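Side-chain contacts in GTPase-activating protein GYP1 (Saccharomyces cerevisiae, PDB 1FKM), which stimulates GTP hydrolysis by Ypt/Rab GTPases, chiefly Ypt1 and Ypt7, by supplying an arginine finger and a glutamine finger in trans: residues Lys66-Arg69 / Asp70-His74; Tyr148-Pro151 / Ser152-Asp155; Tyr219-Phe222 / Gln223-Val227; Leu324-Phe327 / His328-Cys332; Lys361-Glu365 / Thr366-Met370. All blocks are in the same frame, centred on the assembly; numbering follows the deposited sequence.

All five contacts are local, each within one continuous stretch of a single, mainly helical chain with no strands. They follow one another in series. Interactions 1, 2 and 3 lie in the Rab-GAP TBC domain: on helix 57-74, in the loop between helices 133-145 and 168-186, and at the end of helix 216-224. Interactions 4 and 5 come later, on helix 324-338 and at the start of helix 365-382. Interactions 1 and 3 are farthest apart, with centres 51 Å from each other. Interactions 4 and 5 have centres 18 Å apart, and helices 247-261 and 365-382 link them. All lie away from the catalytic fingers. Four belong to helices of the framework, and interaction 2 to a connecting loop.

Interaction 1: residues Lys66-Arg69 / Asp70-His74; sequences KEYR and DSLKH
Lys-66 and Asp-70 form a salt bridge one helical turn apart. NZ of Lys-66 lies 2.9 Å from OD2 of Asp-70 and meets the syn lone pair of that oxygen. The lysine chain is straight as far as CE. A bend at its last torsion (chi4 -62°) then turns NZ toward the carboxylate.

The next pair is Ser-71 with Glu-67. OG of Ser-71 donates to the backbone O of Glu-67 at 2.8 Å, from above the carbonyl plane. This follows from chi1 of -64°, which sets OG beside the serine's own backbone N. The N of Ser-71 reaches the same oxygen at 2.9 Å, from the opposite face. Two donors therefore grip the O of Glu-67.

On the buried side, Tyr-68 and Leu-72 lie side by side and point the same way. CD2 of Leu-72 is 3.8 Å from CZ and 3.6 Å from OH of Tyr-68. It comes to the phenol end of the ring obliquely.

Residues beyond the pairs hold these groups in place. Tyr-68 OH is hydrogen-bonded to Glu-175, and Ser-71 OG also pairs with Arg-123. The Tyr-68 ring packs on Ile-116 and Leu-119 of helix 107-123 and on Ala-176 of helix 168-186. Separately, a salt bridge from Arg-69 to Asp-173 ties the helix to helix 168-186.

Backbone bonds such as Lys-73 N to Arg-69 O, 2.9 Å, complete the turn. The whole is an amphipathic alpha-helix with i to i+4 side-chain pairs. Its apolar face is laid against two other helices of the TBC domain.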
# COMPACT_ATOMS: atom_id res chain seq x y z
N LYS A 66 -7.47 -3.90 21.69
CA LYS A 66 -7.52 -3.25 23.00
C LYS A 66 -6.28 -2.37 23.16
O LYS A 66 -6.35 -1.28 23.73
CB LYS A 66 -7.56 -4.30 24.11
CG LYS A 66 -7.62 -3.71 25.51
CD LYS A 66 -7.66 -4.81 26.56
CE LYS A 66 -7.67 -4.23 27.97
NZ LYS A 66 -6.44 -3.44 28.24
N GLU A 67 -5.14 -2.86 22.66
CA GLU A 67 -3.88 -2.11 22.75
C GLU A 67 -3.98 -0.81 21.95
O GLU A 67 -3.48 0.24 22.38
CB GLU A 67 -2.72 -2.95 22.21
CG GLU A 67 -1.35 -2.42 22.61
CD GLU A 67 -0.21 -3.17 21.94
OE1 GLU A 67 -0.39 -4.37 21.62
OE2 GLU A 67 0.86 -2.57 21.75
N TYR A 68 -4.60 -0.88 20.78
CA TYR A 68 -4.78 0.31 19.95
C TYR A 68 -5.55 1.35 20.75
O TYR A 68 -5.13 2.51 20.86
CB TYR A 68 -5.57 -0.05 18.69
CG TYR A 68 -5.97 1.15 17.87
CD1 TYR A 68 -5.02 1.85 17.12
CD2 TYR A 68 -7.29 1.61 17.86
CE1 TYR A 68 -5.37 2.98 16.38
CE2 TYR A 68 -7.65 2.75 17.11
CZ TYR A 68 -6.68 3.42 16.38
OH TYR A 68 -7.01 4.55 15.67
N ARG A 69 -6.68 0.93 21.30
CA ARG A 69 -7.54 1.80 22.10
C ARG A 69 -6.80 2.43 23.28
O ARG A 69 -6.85 3.64 23.48
CB ARG A 69 -8.74 1.01 22.63
CG ARG A 69 -9.78 0.62 21.57
CD ARG A 69 -10.91 -0.18 22.21
NE ARG A 69 -12.06 -0.35 21.32
CZ ARG A 69 -12.10 -1.16 20.27
NH1 ARG A 69 -11.04 -1.89 19.95
NH2 ARG A 69 -13.20 -1.24 19.53
N ASP A 70 -6.10 1.60 24.05
CA ASP A 70 -5.35 2.08 25.20
C ASP A 70 -4.27 3.07 24.80
O ASP A 70 -4.08 4.11 25.45
CB ASP A 70 -4.71 0.92 25.97
CG ASP A 70 -5.74 -0.04 26.54
OD1 ASP A 70 -6.88 0.39 26.81
OD2 ASP A 70 -5.39 -1.22 26.74
N SER A 71 -3.55 2.75 23.73
CA SER A 71 -2.48 3.62 23.25
C SER A 71 -3.03 4.99 22.84
O SER A 71 -2.43 6.02 23.13
CB SER A 71 -1.77 2.98 22.06
OG SER A 71 -1.13 1.78 22.43
N LEU A 72 -4.17 4.98 22.16
CA LEU A 72 -4.78 6.22 21.71
C LEU A 72 -5.28 7.02 22.92
O LEU A 72 -5.14 8.24 22.97
CB LEU A 72 -5.93 5.91 20.76
CG LEU A 72 -6.18 6.91 19.62
CD1 LEU A 72 -4.90 7.10 18.81
CD2 LEU A 72 -7.30 6.39 18.74
N LYS A 73 -5.86 6.31 23.88
CA LYS A 73 -6.37 6.95 25.09
C LYS A 73 -5.22 7.59 25.86
O LYS A 73 -5.33 8.70 26.36
CB LYS A 73 -7.06 5.91 25.97
CG LYS A 73 -7.72 6.47 27.22
CD LYS A 73 -8.20 5.36 28.14
CE LYS A 73 -9.18 4.43 27.44
NZ LYS A 73 -9.60 3.31 28.33
N HIS A 74 -4.10 6.87 25.93
CA HIS A 74 -2.92 7.34 26.62
C HIS A 74 -2.29 8.54 25.91
O HIS A 74 -1.78 9.45 26.56
CB HIS A 74 -1.89 6.21 26.72
CG HIS A 74 -0.63 6.59 27.42
ND1 HIS A 74 -0.58 6.94 28.75
CD2 HIS A 74 0.65 6.66 26.97
CE1 HIS A 74 0.66 7.21 29.10
NE2 HIS A 74 1.43 7.05 28.03

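Interaction 2: residues Tyr148-Pro151 / Ser152-Asp155; sequences YLPP and SQID
Pro-150 and Gln-153 meet through both backbone and side chain. The tight part is the backbone turn. N of Gln-153 donates to O of Pro-150 at 2.8 Å, with an N-H...O angle of 162°. The next bond, Ile-154 N to Pro-151 O, is weak at 3.4 Å. Both bonds span three residues, as in a 3-10 turn.

Ile-154 packs close to this turn. Its CG1 sits beside the backbone N (chi1 -69°), and this brings it to 3.4 Å from O of Pro-151. Leu-149 is also buried, and its CD1 lies 3.7 Å from the O of Gln-153.

The outer side is looser and more exposed. The Gln-153 chain is extended beyond CG and carries its amide across the Pro-150 ring. NE2 comes within 3.5 Å of Pro-150 CG, a van der Waals contact only. OG of Ser-152 stays 4.0 Å from Pro-150 CB.

The turn lies in the long loop between helices 133-145 and 168-186. Ile-154 touches Thr-146 just after the first helix. Leu-149 packs on Tyr-165 farther along the loop, and Tyr-148 reaches Gln-170 and Asp-173 of the second helix.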
# COMPACT_ATOMS: atom_id res chain seq x y z
N TYR A 148 -16.83 -5.51 6.29
CA TYR A 148 -18.04 -5.11 7.02
C TYR A 148 -19.27 -4.89 6.14
O TYR A 148 -20.35 -4.55 6.64
CB TYR A 148 -17.76 -3.84 7.83
CG TYR A 148 -16.74 -4.05 8.93
CD1 TYR A 148 -17.13 -4.48 10.20
CD2 TYR A 148 -15.38 -3.85 8.69
CE1 TYR A 148 -16.19 -4.71 11.20
CE2 TYR A 148 -14.44 -4.09 9.68
CZ TYR A 148 -14.84 -4.51 10.93
OH TYR A 148 -13.91 -4.75 11.90
N LEU A 149 -19.09 -5.07 4.84
CA LEU A 149 -20.17 -4.91 3.87
C LEU A 149 -20.60 -6.28 3.38
O LEU A 149 -19.83 -7.24 3.46
CB LEU A 149 -19.69 -4.11 2.66
CG LEU A 149 -19.52 -2.60 2.74
CD1 LEU A 149 -18.81 -2.09 1.50
CD2 LEU A 149 -20.88 -1.95 2.89
N PRO A 150 -21.84 -6.39 2.87
CA PRO A 150 -22.29 -7.69 2.35
C PRO A 150 -21.38 -7.96 1.15
O PRO A 150 -21.02 -7.03 0.43
CB PRO A 150 -23.73 -7.40 1.91
CG PRO A 150 -24.16 -6.30 2.85
CD PRO A 150 -22.94 -5.41 2.88
N PRO A 151 -20.98 -9.22 0.93
CA PRO A 151 -20.11 -9.53 -0.21
C PRO A 151 -20.59 -8.92 -1.52
O PRO A 151 -19.79 -8.47 -2.35
CB PRO A 151 -20.11 -11.05 -0.24
CG PRO A 151 -20.23 -11.40 1.22
CD PRO A 151 -21.29 -10.44 1.70
N SER A 152 -21.90 -8.89 -1.71
CA SER A 152 -22.49 -8.36 -2.93
C SER A 152 -22.39 -6.84 -3.07
O SER A 152 -22.75 -6.29 -4.10
CB SER A 152 -23.96 -8.79 -3.03
OG SER A 152 -24.64 -8.59 -1.80
N GLN A 153 -21.88 -6.17 -2.04
CA GLN A 153 -21.75 -4.71 -2.10
C GLN A 153 -20.31 -4.21 -1.98
O GLN A 153 -20.08 -3.01 -1.85
CB GLN A 153 -22.60 -4.06 -1.00
CG GLN A 153 -24.09 -4.22 -1.18
CD GLN A 153 -24.89 -3.57 -0.07
OE1 GLN A 153 -24.65 -2.41 0.29
NE2 GLN A 153 -25.85 -4.30 0.48
N ILE A 154 -19.34 -5.12 -2.04
CA ILE A 154 -17.94 -4.74 -1.92
C ILE A 154 -17.50 -3.72 -2.97
O ILE A 154 -16.68 -2.85 -2.70
CB ILE A 154 -17.03 -5.99 -2.00
CG1 ILE A 154 -17.23 -6.83 -0.74
CG2 ILE A 154 -15.58 -5.59 -2.15
CD1 ILE A 154 -16.43 -8.12 -0.72
N ASP A 155 -18.07 -3.81 -4.17
CA ASP A 155 -17.71 -2.88 -5.24
C ASP A 155 -18.13 -1.44 -4.96
O ASP A 155 -17.72 -0.52 -5.67
CB ASP A 155 -18.33 -3.34 -6.56
CG ASP A 155 -17.76 -4.66 -7.04
OD1 ASP A 155 -16.86 -5.20 -6.37
OD2 ASP A 155 -18.21 -5.16 -8.10

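Interaction 3: residues Tyr219-Phe222 / Gln223-Val227; sequences YNHF and QNEHV
Phe-222 and Val-227 close a Schellman motif that ends helix 216-224. N of Val-227 donates to O of Phe-222 at 2.7 Å, and N of His-226 to O of Gln-223 at 3.1 Å. His-226 is the C-prime residue, with a positive phi of 51°.

The motif brings Val-227 back over the Phe-222 ring. Its CG1 lies above the middle of one face, 4.0 Å from the ring centroid and 11° off the ring normal. This is a CH-pi contact. CB of Val-227 adds to it, 3.9 Å from Phe-222 CG.

A second CH-pi contact joins Glu-225 to His-221. The CG of Glu-225 stands over the imidazole face, offset toward the rim, 3.9 Å from the ring centroid. The carboxylate plane is turned 29° from the ring. His-221 NE2 is hydrogen-bonded to the O of Met-346, which helps to fix the ring.

Phe-222 also meets Phe-229 edge to face, and Val-227 packs on Phe-348 and Thr-351 of helix 348-355.

The side-chain contacts are thus made by carbon over ring faces. The charged end of Glu-225 forms no ion pair with His-221, whose NE2 is used on Met-346. The hydrogen bonds assigned between the two segments are backbone ones, at the last carbonyl groups of the helix.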
# COMPACT_ATOMS: atom_id res chain seq x y z
N TYR A 219 18.50 6.02 -20.72
CA TYR A 219 19.27 6.69 -19.69
C TYR A 219 20.01 7.89 -20.29
O TYR A 219 19.98 8.99 -19.75
CB TYR A 219 20.29 5.73 -19.08
CG TYR A 219 21.02 6.30 -17.88
CD1 TYR A 219 20.46 6.23 -16.60
CD2 TYR A 219 22.26 6.92 -18.02
CE1 TYR A 219 21.12 6.76 -15.50
CE2 TYR A 219 22.93 7.46 -16.93
CZ TYR A 219 22.35 7.38 -15.67
OH TYR A 219 23.01 7.91 -14.58
N ASN A 220 20.67 7.66 -21.42
CA ASN A 220 21.41 8.71 -22.11
C ASN A 220 20.47 9.81 -22.60
O ASN A 220 20.83 10.99 -22.59
CB ASN A 220 22.19 8.12 -23.29
CG ASN A 220 23.30 7.18 -22.85
OD1 ASN A 220 23.81 6.39 -23.65
ND2 ASN A 220 23.70 7.27 -21.59
N HIS A 221 19.26 9.44 -23.02
CA HIS A 221 18.31 10.45 -23.49
C HIS A 221 17.94 11.36 -22.32
O HIS A 221 17.85 12.58 -22.49
CB HIS A 221 17.04 9.78 -24.04
CG HIS A 221 16.00 10.76 -24.50
ND1 HIS A 221 16.15 11.53 -25.63
CD2 HIS A 221 14.80 11.09 -23.96
CE1 HIS A 221 15.08 12.30 -25.78
NE2 HIS A 221 14.25 12.05 -24.78
N PHE A 222 17.72 10.77 -21.15
CA PHE A 222 17.38 11.54 -19.97
C PHE A 222 18.49 12.54 -19.67
O PHE A 222 18.23 13.70 -19.35
CB PHE A 222 17.18 10.62 -18.76
CG PHE A 222 15.83 9.95 -18.69
CD1 PHE A 222 14.86 10.19 -19.66
CD2 PHE A 222 15.52 9.10 -17.64
CE1 PHE A 222 13.61 9.59 -19.58
CE2 PHE A 222 14.27 8.49 -17.55
CZ PHE A 222 13.31 8.74 -18.52
N GLN A 223 19.74 12.09 -19.75
CA GLN A 223 20.87 12.97 -19.50
C GLN A 223 20.87 14.15 -20.46
O GLN A 223 21.02 15.29 -20.05
CB GLN A 223 22.19 12.21 -19.61
CG GLN A 223 22.55 11.38 -18.39
CD GLN A 223 22.62 12.22 -17.12
OE1 GLN A 223 21.60 12.68 -16.60
NE2 GLN A 223 23.84 12.43 -16.62
N ASN A 224 20.68 13.86 -21.75
CA ASN A 224 20.67 14.92 -22.75
C ASN A 224 19.53 15.91 -22.54
O ASN A 224 19.67 17.10 -22.82
CB ASN A 224 20.60 14.33 -24.16
CG ASN A 224 21.94 13.81 -24.65
OD1 ASN A 224 22.50 12.86 -24.09
ND2 ASN A 224 22.46 14.43 -25.69
N GLU A 225 18.40 15.42 -22.03
CA GLU A 225 17.24 16.27 -21.79
C GLU A 225 17.17 16.76 -20.35
O GLU A 225 16.18 17.37 -19.94
CB GLU A 225 15.95 15.51 -22.13
CG GLU A 225 15.80 15.13 -23.59
CD GLU A 225 15.88 16.34 -24.52
OE1 GLU A 225 15.22 17.36 -24.22
OE2 GLU A 225 16.58 16.26 -25.55
N HIS A 226 18.24 16.50 -19.60
CA HIS A 226 18.36 16.85 -18.19
C HIS A 226 17.18 16.39 -17.32
O HIS A 226 16.69 17.13 -16.46
CB HIS A 226 18.62 18.36 -17.98
CG HIS A 226 17.57 19.26 -18.55
ND1 HIS A 226 17.47 19.54 -19.90
CD2 HIS A 226 16.58 19.96 -17.95
CE1 HIS A 226 16.47 20.38 -20.10
NE2 HIS A 226 15.92 20.65 -18.93
N VAL A 227 16.74 15.16 -17.56
CA VAL A 227 15.65 14.57 -16.78
C VAL A 227 16.33 13.82 -15.64
O VAL A 227 17.14 12.92 -15.87
CB VAL A 227 14.82 13.56 -17.62
CG1 VAL A 227 13.89 12.76 -16.70
CG2 VAL A 227 14.01 14.30 -18.67

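Interaction 4: residues Leu324-Phe327 / His328-Cys332; sequences LNEF and HVFVC
Phe-327 and Val-331 make the main apolar contact, one turn apart on helix 324-338. CG2 of Val-331 lies over one face of the Phe-327 ring, offset toward the rim. It is 4.0 Å from the ring centroid and 20° off the normal, a CH-pi contact. The nearest ring atom is CE2 of Phe-327, at 3.7 Å. Phe-327 CG is anti to the backbone N (chi1 -174°), which leans the ring slightly toward the next turn, where Val-331 CG2 can reach its face.

Glu-326 and Phe-330 lie alongside one another and point the same way. CG of Glu-326 is 4.1 Å from CE2 of Phe-330. The edge of the Phe-330 ring, at CD2, meets the backbone O of Glu-326 at 3.2 Å, near the ring plane.

The backbone bonds are helical. His-328 N to Leu-324 O is 2.9 Å and Val-331 N to Phe-327 O is 3.1 Å. The bonds that O of Glu-326 accepts, from the N of Val-329 and of Phe-330, are both weak.

His-328 and Asn-325 find their polar partners in other parts of the fold. His-328 is buried, and both its ring nitrogens are satisfied: ND1 pairs with Tyr-257 OH and NE2 with the O of Trp-236. Asn-325 bonds to Asn-192.

The helix is enclosed on several sides. Val-329 and Phe-330 pack on helix 198-214 at Leu-210. Leu-324 and Val-331 touch Tyr-257 of helix 247-261, and Phe-327 meets that ring edge to face. Phe-330 also lies on Trp-378, and Val-331 on Ala-375, both of helix 365-382.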
# COMPACT_ATOMS: atom_id res chain seq x y z
N LEU A 324 10.72 -5.69 0.16
CA LEU A 324 9.74 -4.76 -0.40
C LEU A 324 10.42 -3.73 -1.29
O LEU A 324 10.03 -3.55 -2.45
CB LEU A 324 8.95 -4.06 0.71
CG LEU A 324 7.95 -2.98 0.26
CD1 LEU A 324 7.02 -3.53 -0.81
CD2 LEU A 324 7.15 -2.50 1.46
N ASN A 325 11.44 -3.06 -0.77
CA ASN A 325 12.17 -2.05 -1.55
C ASN A 325 12.75 -2.64 -2.83
O ASN A 325 12.66 -2.04 -3.91
CB ASN A 325 13.29 -1.44 -0.70
CG ASN A 325 12.86 -0.17 0.01
OD1 ASN A 325 13.57 0.33 0.89
ND2 ASN A 325 11.72 0.37 -0.37
N GLU A 326 13.36 -3.81 -2.72
CA GLU A 326 13.97 -4.48 -3.87
C GLU A 326 12.94 -4.77 -4.95
O GLU A 326 13.10 -4.36 -6.09
CB GLU A 326 14.63 -5.78 -3.42
CG GLU A 326 15.22 -6.61 -4.56
CD GLU A 326 15.79 -7.93 -4.08
OE1 GLU A 326 15.82 -8.16 -2.85
OE2 GLU A 326 16.22 -8.74 -4.93
N PHE A 327 11.87 -5.47 -4.59
CA PHE A 327 10.84 -5.80 -5.57
C PHE A 327 10.23 -4.54 -6.19
O PHE A 327 9.97 -4.50 -7.39
CB PHE A 327 9.73 -6.64 -4.94
CG PHE A 327 8.72 -7.13 -5.93
CD1 PHE A 327 9.11 -7.95 -7.00
CD2 PHE A 327 7.38 -6.77 -5.83
CE1 PHE A 327 8.18 -8.39 -7.94
CE2 PHE A 327 6.44 -7.20 -6.77
CZ PHE A 327 6.85 -8.01 -7.83
N HIS A 328 10.01 -3.52 -5.37
CA HIS A 328 9.42 -2.28 -5.87
C HIS A 328 10.30 -1.61 -6.91
O HIS A 328 9.79 -1.05 -7.88
CB HIS A 328 9.13 -1.30 -4.73
CG HIS A 328 8.34 -0.11 -5.16
ND1 HIS A 328 7.08 -0.22 -5.73
CD2 HIS A 328 8.62 1.22 -5.14
CE1 HIS A 328 6.64 0.98 -6.04
NE2 HIS A 328 7.55 1.87 -5.70
N VAL A 329 11.61 -1.65 -6.71
CA VAL A 329 12.53 -1.04 -7.67
C VAL A 329 12.41 -1.72 -9.03
O VAL A 329 12.45 -1.05 -10.06
CB VAL A 329 14.00 -1.13 -7.18
CG1 VAL A 329 14.95 -0.73 -8.30
CG2 VAL A 329 14.20 -0.21 -5.99
N PHE A 330 12.26 -3.04 -9.05
CA PHE A 330 12.12 -3.74 -10.32
C PHE A 330 10.78 -3.45 -10.99
O PHE A 330 10.70 -3.37 -12.22
CB PHE A 330 12.33 -5.24 -10.13
CG PHE A 330 13.77 -5.62 -9.97
CD1 PHE A 330 14.59 -5.74 -11.09
CD2 PHE A 330 14.34 -5.79 -8.71
CE1 PHE A 330 15.95 -6.02 -10.96
CE2 PHE A 330 15.70 -6.07 -8.56
CZ PHE A 330 16.51 -6.19 -9.69
N VAL A 331 9.72 -3.30 -10.19
CA VAL A 331 8.41 -2.97 -10.74
C VAL A 331 8.50 -1.58 -11.37
O VAL A 331 7.95 -1.34 -12.45
CB VAL A 331 7.32 -2.97 -9.64
CG1 VAL A 331 6.01 -2.42 -10.19
CG2 VAL A 331 7.11 -4.37 -9.11
N CYS A 332 9.19 -0.66 -10.70
CA CYS A 332 9.34 0.70 -11.22
C CYS A 332 10.15 0.70 -12.51
O CYS A 332 9.85 1.46 -13.43
CB CYS A 332 10.01 1.61 -10.19
SG CYS A 332 8.94 2.10 -8.83

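Interaction 5: residues Lys361-Glu365 / Thr366-Met370; sequences KDWTE and TDIEM
Two chi1 torsions bring Thr-364 and Asp-367 together. In Thr-364 the OG1 lies between the backbone N and the carbonyl carbon (chi1 60°). In Asp-367 the CG sits beside its own backbone N (chi1 -59°), which turns the carboxylate back to the N of Thr-364.

OD2 of Asp-367 accepts a bond from N of Thr-364 at 2.8 Å. The donor comes on the anti side, 32° out of the carboxylate plane. OG1 of Thr-364 adds a weak bond to the same OD2 at 3.3 Å.

The CB of Asp-367 lies over one face of the Trp-363 indole. It makes a CH-pi contact 4.0 Å from the centroid of the five-membered ring, and its closest ring atom is CD2, at 3.6 Å.

The helix then begins. Ile-368 N donates to Thr-364 O at 3.1 Å, and Glu-369 N to Glu-365 O at 2.9 Å.

Glu-365 makes a salt bridge to Arg-252. In the conformer given, Ile-368 packs on Thr-249 and Met-253 of helix 247-261. The Trp-363 ring also meets Phe-245. Thr-364 is the N-cap of helix 365-382, and the bond from its N to the Asp-367 side chain is one half of a capping box.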
# COMPACT_ATOMS: atom_id res chain seq x y z
N LYS A 361 -5.08 4.72 -16.74
CA LYS A 361 -6.49 4.82 -16.38
C LYS A 361 -7.31 3.59 -16.73
O LYS A 361 -8.15 3.15 -15.94
CB LYS A 361 -7.09 6.05 -17.06
CG LYS A 361 -8.52 6.36 -16.67
CD LYS A 361 -8.97 7.71 -17.20
CE LYS A 361 -8.23 8.87 -16.52
NZ LYS A 361 -6.76 8.88 -16.77
N ASP A 362 -7.07 3.02 -17.91
CA ASP A 362 -7.82 1.85 -18.35
C ASP A 362 -7.08 0.53 -18.22
O ASP A 362 -7.46 -0.45 -18.86
CB ASP A 362 -8.29 2.05 -19.79
CG ASP A 362 -9.23 3.23 -19.94
OD1 ASP A 362 -10.22 3.30 -19.19
OD2 ASP A 362 -8.98 4.09 -20.82
N TRP A 363 -6.03 0.49 -17.41
CA TRP A 363 -5.29 -0.76 -17.24
C TRP A 363 -6.20 -1.83 -16.65
O TRP A 363 -7.04 -1.55 -15.80
CB TRP A 363 -4.08 -0.54 -16.32
CG TRP A 363 -2.81 -0.20 -17.05
CD1 TRP A 363 -2.69 0.54 -18.18
CD2 TRP A 363 -1.48 -0.57 -16.66
NE1 TRP A 363 -1.36 0.67 -18.53
CE2 TRP A 363 -0.60 -0.01 -17.62
CE3 TRP A 363 -0.94 -1.33 -15.61
CZ2 TRP A 363 0.79 -0.17 -17.55
CZ3 TRP A 363 0.44 -1.49 -15.54
CH2 TRP A 363 1.29 -0.92 -16.50
N THR A 364 -6.02 -3.06 -17.13
CA THR A 364 -6.82 -4.18 -16.65
C THR A 364 -5.95 -5.16 -15.87
O THR A 364 -4.75 -4.93 -15.67
CB THR A 364 -7.45 -4.95 -17.83
OG1 THR A 364 -6.41 -5.44 -18.68
CG2 THR A 364 -8.38 -4.06 -18.62
N GLU A 365 -6.57 -6.25 -15.44
CA GLU A 365 -5.89 -7.30 -14.70
C GLU A 365 -4.72 -7.82 -15.52
O GLU A 365 -3.65 -8.11 -14.99
CB GLU A 365 -6.87 -8.44 -14.41
CG GLU A 365 -6.24 -9.74 -13.94
CD GLU A 365 -5.46 -9.59 -12.65
OE1 GLU A 365 -6.00 -8.98 -11.70
OE2 GLU A 365 -4.32 -10.09 -12.57
N THR A 366 -4.93 -7.92 -16.83
CA THR A 366 -3.89 -8.41 -17.74
C THR A 366 -2.66 -7.51 -17.76
O THR A 366 -1.52 -7.98 -17.73
CB THR A 366 -4.43 -8.54 -19.17
OG1 THR A 366 -5.64 -9.31 -19.16
CG2 THR A 366 -3.41 -9.23 -20.06
N ASP A 367 -2.91 -6.20 -17.81
CA ASP A 367 -1.83 -5.22 -17.84
C ASP A 367 -0.99 -5.24 -16.56
O ASP A 367 0.24 -5.20 -16.61
CB ASP A 367 -2.42 -3.81 -18.02
CG ASP A 367 -3.24 -3.69 -19.30
OD1 ASP A 367 -2.83 -4.26 -20.34
OD2 ASP A 367 -4.29 -3.01 -19.27
N ILE A 368 -1.67 -5.30 -15.42
CA ILE A 368 -1.01 -5.31 -14.11
C ILE A 368 -0.24 -6.61 -13.90
O ILE A 368 0.89 -6.60 -13.41
CB ILE A 368 -2.05 -5.20 -12.98
CG1 ILE A 368 -3.03 -4.07 -13.28
CG2 ILE A 368 -1.35 -4.94 -11.65
CD1 ILE A 368 -4.26 -4.08 -12.40
N GLU A 369 -0.86 -7.72 -14.27
CA GLU A 369 -0.26 -9.04 -14.10
C GLU A 369 1.01 -9.15 -14.95
O GLU A 369 1.99 -9.77 -14.54
CB GLU A 369 -1.28 -10.12 -14.51
CG GLU A 369 -0.93 -11.55 -14.12
CD GLU A 369 0.20 -12.13 -14.96
OE1 GLU A 369 0.24 -11.84 -16.17
OE2 GLU A 369 1.03 -12.88 -14.40
N MSE A 370 0.98 -8.52 -16.13
CA MSE A 370 2.14 -8.55 -17.03
C MSE A 370 3.32 -7.79 -16.42
O MSE A 370 4.46 -8.24 -16.48
CB MSE A 370 1.77 -7.93 -18.38
CG MSE A 370 2.86 -8.05 -19.44
SE MSE A 370 2.30 -7.36 -21.17
CE MSE A 370 0.68 -8.40 -21.37